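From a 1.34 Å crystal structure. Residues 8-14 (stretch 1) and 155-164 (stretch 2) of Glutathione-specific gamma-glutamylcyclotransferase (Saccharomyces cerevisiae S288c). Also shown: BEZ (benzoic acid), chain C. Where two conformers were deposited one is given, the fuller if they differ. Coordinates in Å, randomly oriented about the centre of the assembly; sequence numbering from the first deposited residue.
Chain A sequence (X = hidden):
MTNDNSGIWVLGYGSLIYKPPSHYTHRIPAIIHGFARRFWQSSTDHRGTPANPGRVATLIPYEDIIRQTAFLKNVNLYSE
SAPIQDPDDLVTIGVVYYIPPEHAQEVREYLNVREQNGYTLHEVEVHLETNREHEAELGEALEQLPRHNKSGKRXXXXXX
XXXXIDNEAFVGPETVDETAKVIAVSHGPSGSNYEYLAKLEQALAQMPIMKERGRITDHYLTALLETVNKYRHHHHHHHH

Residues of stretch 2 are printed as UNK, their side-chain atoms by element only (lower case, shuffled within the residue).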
# COMPACT_ATOMS: atom_id res chain seq x y z
N ILE A 8 10.26 5.28 14.83
CA ILE A 8 10.22 4.61 13.54
C ILE A 8 9.20 5.29 12.66
O ILE A 8 8.22 5.89 13.12
CB ILE A 8 9.98 3.08 13.59
CG1 ILE A 8 8.52 2.80 13.87
CG2 ILE A 8 10.88 2.41 14.61
CD1 ILE A 8 8.18 3.03 15.25
N TRP A 9 9.48 5.23 11.38
CA TRP A 9 8.56 5.67 10.35
C TRP A 9 7.89 4.43 9.81
O TRP A 9 8.56 3.45 9.52
CB TRP A 9 9.33 6.36 9.23
CG TRP A 9 9.86 7.73 9.72
CD1 TRP A 9 11.09 8.01 10.26
CD2 TRP A 9 9.14 8.98 9.71
NE1 TRP A 9 11.17 9.33 10.57
CE2 TRP A 9 10.00 9.96 10.23
CE3 TRP A 9 7.86 9.36 9.29
CZ2 TRP A 9 9.62 11.28 10.37
CZ3 TRP A 9 7.50 10.68 9.41
CH2 TRP A 9 8.38 11.63 9.94
N VAL A 10 6.57 4.48 9.72
CA VAL A 10 5.77 3.34 9.25
C VAL A 10 5.02 3.78 8.00
O VAL A 10 4.28 4.76 8.05
CB VAL A 10 4.77 2.92 10.34
CG1 VAL A 10 3.86 1.76 9.83
CG2 VAL A 10 5.49 2.51 11.60
N LEU A 11 5.14 3.01 6.91
CA LEU A 11 4.39 3.29 5.70
C LEU A 11 2.97 2.78 5.86
O LEU A 11 2.76 1.70 6.43
CB LEU A 11 4.99 2.52 4.54
CG LEU A 11 6.35 2.93 4.01
CD1 LEU A 11 6.72 2.02 2.82
CD2 LEU A 11 6.27 4.37 3.63
N GLY A 12 2.02 3.57 5.41
CA GLY A 12 0.66 3.07 5.25
C GLY A 12 0.21 3.14 3.81
O GLY A 12 0.32 4.20 3.17
N TYR A 13 -0.30 2.03 3.26
CA TYR A 13 -0.76 1.98 1.88
C TYR A 13 -2.17 1.41 1.80
O TYR A 13 -2.74 1.38 0.70
CB TYR A 13 0.20 1.19 0.97
CG TYR A 13 0.33 -0.23 1.40
CD1 TYR A 13 -0.53 -1.20 0.91
CD2 TYR A 13 1.33 -0.62 2.26
CE1 TYR A 13 -0.44 -2.48 1.30
CE2 TYR A 13 1.45 -1.95 2.64
CZ TYR A 13 0.56 -2.89 2.14
OH TYR A 13 0.68 -4.21 2.51
N GLY A 14 -2.73 0.95 2.91
CA GLY A 14 -4.07 0.35 2.96
C GLY A 14 -4.82 0.96 4.11
O GLY A 14 -4.92 2.20 4.16
N UNK A 155 16.62 8.88 0.90
CA UNK A 155 15.65 7.83 1.22
C UNK A 155 15.43 7.81 2.73
O UNK A 155 16.27 8.27 3.51
c UNK A 155 16.10 6.46 -0.83
c UNK A 155 17.41 6.04 1.29
c UNK A 155 16.07 6.45 0.69
N UNK A 156 14.24 7.31 3.11
CA UNK A 156 13.81 7.20 4.50
C UNK A 156 13.78 5.72 4.88
O UNK A 156 13.17 4.91 4.15
c UNK A 156 11.91 8.04 6.09
c UNK A 156 12.80 9.05 6.85
c UNK A 156 12.42 7.85 4.66
c UNK A 156 10.44 8.51 6.10
N UNK A 157 14.39 5.36 6.02
CA UNK A 157 14.23 4.01 6.59
C UNK A 157 12.83 3.89 7.22
O UNK A 157 12.46 4.68 8.10
c UNK A 157 16.14 2.16 9.48
c UNK A 157 15.33 3.69 7.62
c UNK A 157 15.15 2.35 8.34
c UNK A 157 15.24 1.17 7.35
N UNK A 158 12.05 2.92 6.73
CA UNK A 158 10.65 2.76 7.14
C UNK A 158 10.33 1.30 7.40
O UNK A 158 10.95 0.40 6.85
c UNK A 158 9.66 3.26 6.05
c UNK A 158 9.91 4.67 5.64
o UNK A 158 9.73 2.41 4.89
N UNK A 159 9.34 1.08 8.24
CA UNK A 159 8.74 -0.23 8.44
C UNK A 159 7.45 -0.30 7.65
O UNK A 159 6.77 0.71 7.48
c UNK A 159 8.44 -0.47 9.92
o UNK A 159 9.66 -0.61 10.65
N UNK A 160 7.16 -1.47 7.12
CA UNK A 160 5.93 -1.65 6.33
C UNK A 160 5.49 -3.09 6.50
O UNK A 160 6.31 -4.00 6.56
c UNK A 160 6.25 -1.29 4.85
c UNK A 160 7.35 -2.20 4.26
c UNK A 160 4.98 -1.32 3.96
N UNK A 161 4.17 -3.32 6.51
CA UNK A 161 3.61 -4.68 6.51
C UNK A 161 3.21 -5.05 5.10
O UNK A 161 2.45 -4.32 4.47
c UNK A 161 2.37 -4.73 7.41
c UNK A 161 3.03 -6.15 9.39
c UNK A 161 2.65 -4.91 8.87
o UNK A 161 3.43 -5.45 12.94
c UNK A 161 2.86 -3.98 11.10
c UNK A 161 2.63 -3.81 9.74
c UNK A 161 3.23 -5.23 11.60
c UNK A 161 3.26 -6.33 10.76
N UNK A 162 3.68 -6.21 4.63
CA UNK A 162 3.52 -6.65 3.26
C UNK A 162 3.05 -8.08 3.26
O UNK A 162 3.54 -8.90 4.03
c UNK A 162 4.88 -6.59 2.50
c UNK A 162 4.75 -7.29 1.12
c UNK A 162 6.59 -4.90 1.63
c UNK A 162 5.30 -5.13 2.37
N UNK A 163 2.10 -8.41 2.36
CA UNK A 163 1.83 -9.82 2.02
C UNK A 163 2.74 -10.18 0.89
O UNK A 163 2.51 -9.74 -0.23
N UNK A 164 3.84 -10.89 1.16
CA UNK A 164 4.79 -11.15 0.09
C UNK A 164 4.23 -12.22 -0.86
O UNK A 164 3.24 -12.94 -0.56
c UNK A 164 6.11 -11.68 0.64
o UNK A 164 5.86 -12.97 1.18
c UNK A 164 6.71 -10.76 1.71
C BEZ C . -1.20 -0.61 5.48
O1 BEZ C . -2.04 0.25 5.48
O2 BEZ C . -0.09 -0.31 5.04
C1 BEZ C . -1.53 -2.01 5.90
C2 BEZ C . -0.60 -3.00 5.64
C3 BEZ C . -0.89 -4.33 5.95
C4 BEZ C . -2.07 -4.66 6.60
C5 BEZ C . -2.97 -3.65 6.90
C6 BEZ C . -2.74 -2.32 6.55
O HOH W 1 11.99 3.87 10.55
O HOH W 2 2.34 -1.03 6.40

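Position 155 carries three side-chain carbons, one bearing the other two. The branch point is CB, and nothing of stretch 1 is within reach. This is V155.

Position 156 has four carbons, forked at the second. Its CA-to-CB bond points toward stretch 1. One terminal carbon lies over a face of the W9 indole, 3.7 Å from W9 CG. The residue is L156, and that carbon is CD2. It sits 4.0 Å from the centroid of the five-membered ring, 24° off the normal, which makes a CH-pi contact.

Position 157 again has four carbons forked at the second. Its CA-to-CB bond points sideways, and the side chain does not touch stretch 1. The residue is L157. Its contact is made by the backbone: L157 O lies 3.7 Å from W9 CB. Water 1 donates to L157 O at 2.6 Å and accepts from W9 N at 3.0 Å, so it joins the strands where they do not bond directly.

Position 158 has one carbon carrying an oxygen and a carbon. The oxygen is 3.5 Å from L11 CG, and the methyl is 4.0 Å from W9 CB. This is T158. Its OG1 finds a hydrogen bond elsewhere in the structure. T158 CA makes a CA-H...O contact with W9 O at 3.2 Å.

Position 159 has one carbon followed by one oxygen. The CA-to-CB bond points sideways, with CB 3.9 Å from W9 O. The oxygen is hydrogen-bonded elsewhere in the structure. This is S159. Its backbone pairs with stretch 1 on both sides of V10.

Position 160 shows three carbons, one bearing two. One methyl is 3.9 Å from L11 CB and 3.8 Å from Y13 CE2, near the plane of the tyrosine ring. The residue is V160, and the methyl is CG2.

Position 161 has one carbon, then a six-carbon ring bearing an oxygen. The side chain's nearest approach to stretch 1 is 5.2 Å, from CB to Y13 OH. This is Y161. Its backbone O accepts a hydrogen bond from Y13 OH at 2.6 Å.

Position 162 has four carbons, forked at the first, with one arm two carbons long. It is I162. Its CA lies 3.8 Å from Y13 OH.

Position 163 has no side-chain atoms, so it is G163.

Position 164 has one carbon carrying an oxygen and a carbon, out of reach of stretch 1. It is T164.

The contact rests on a single beta bridge between V10 and S159. S159 N donates to W9 O at 2.8 Å, and L11 N donates to S159 O at 2.9 Å. Both bonds are nearly straight. The strand directions differ by 49°, and the direct backbone pairing is confined to this bridge. Apolar contacts at W9, L11 and Y13 extend it. Water 2 links L11 O, Y161 N and BEZ O2. The benzoic acid also accepts from Y13 N at O2 (2.9 Å) and from G14 N at O1 (2.8 Å), so the ligand sits beside the junction.

Stretch 2 (155-164) VLLTSVYIGT
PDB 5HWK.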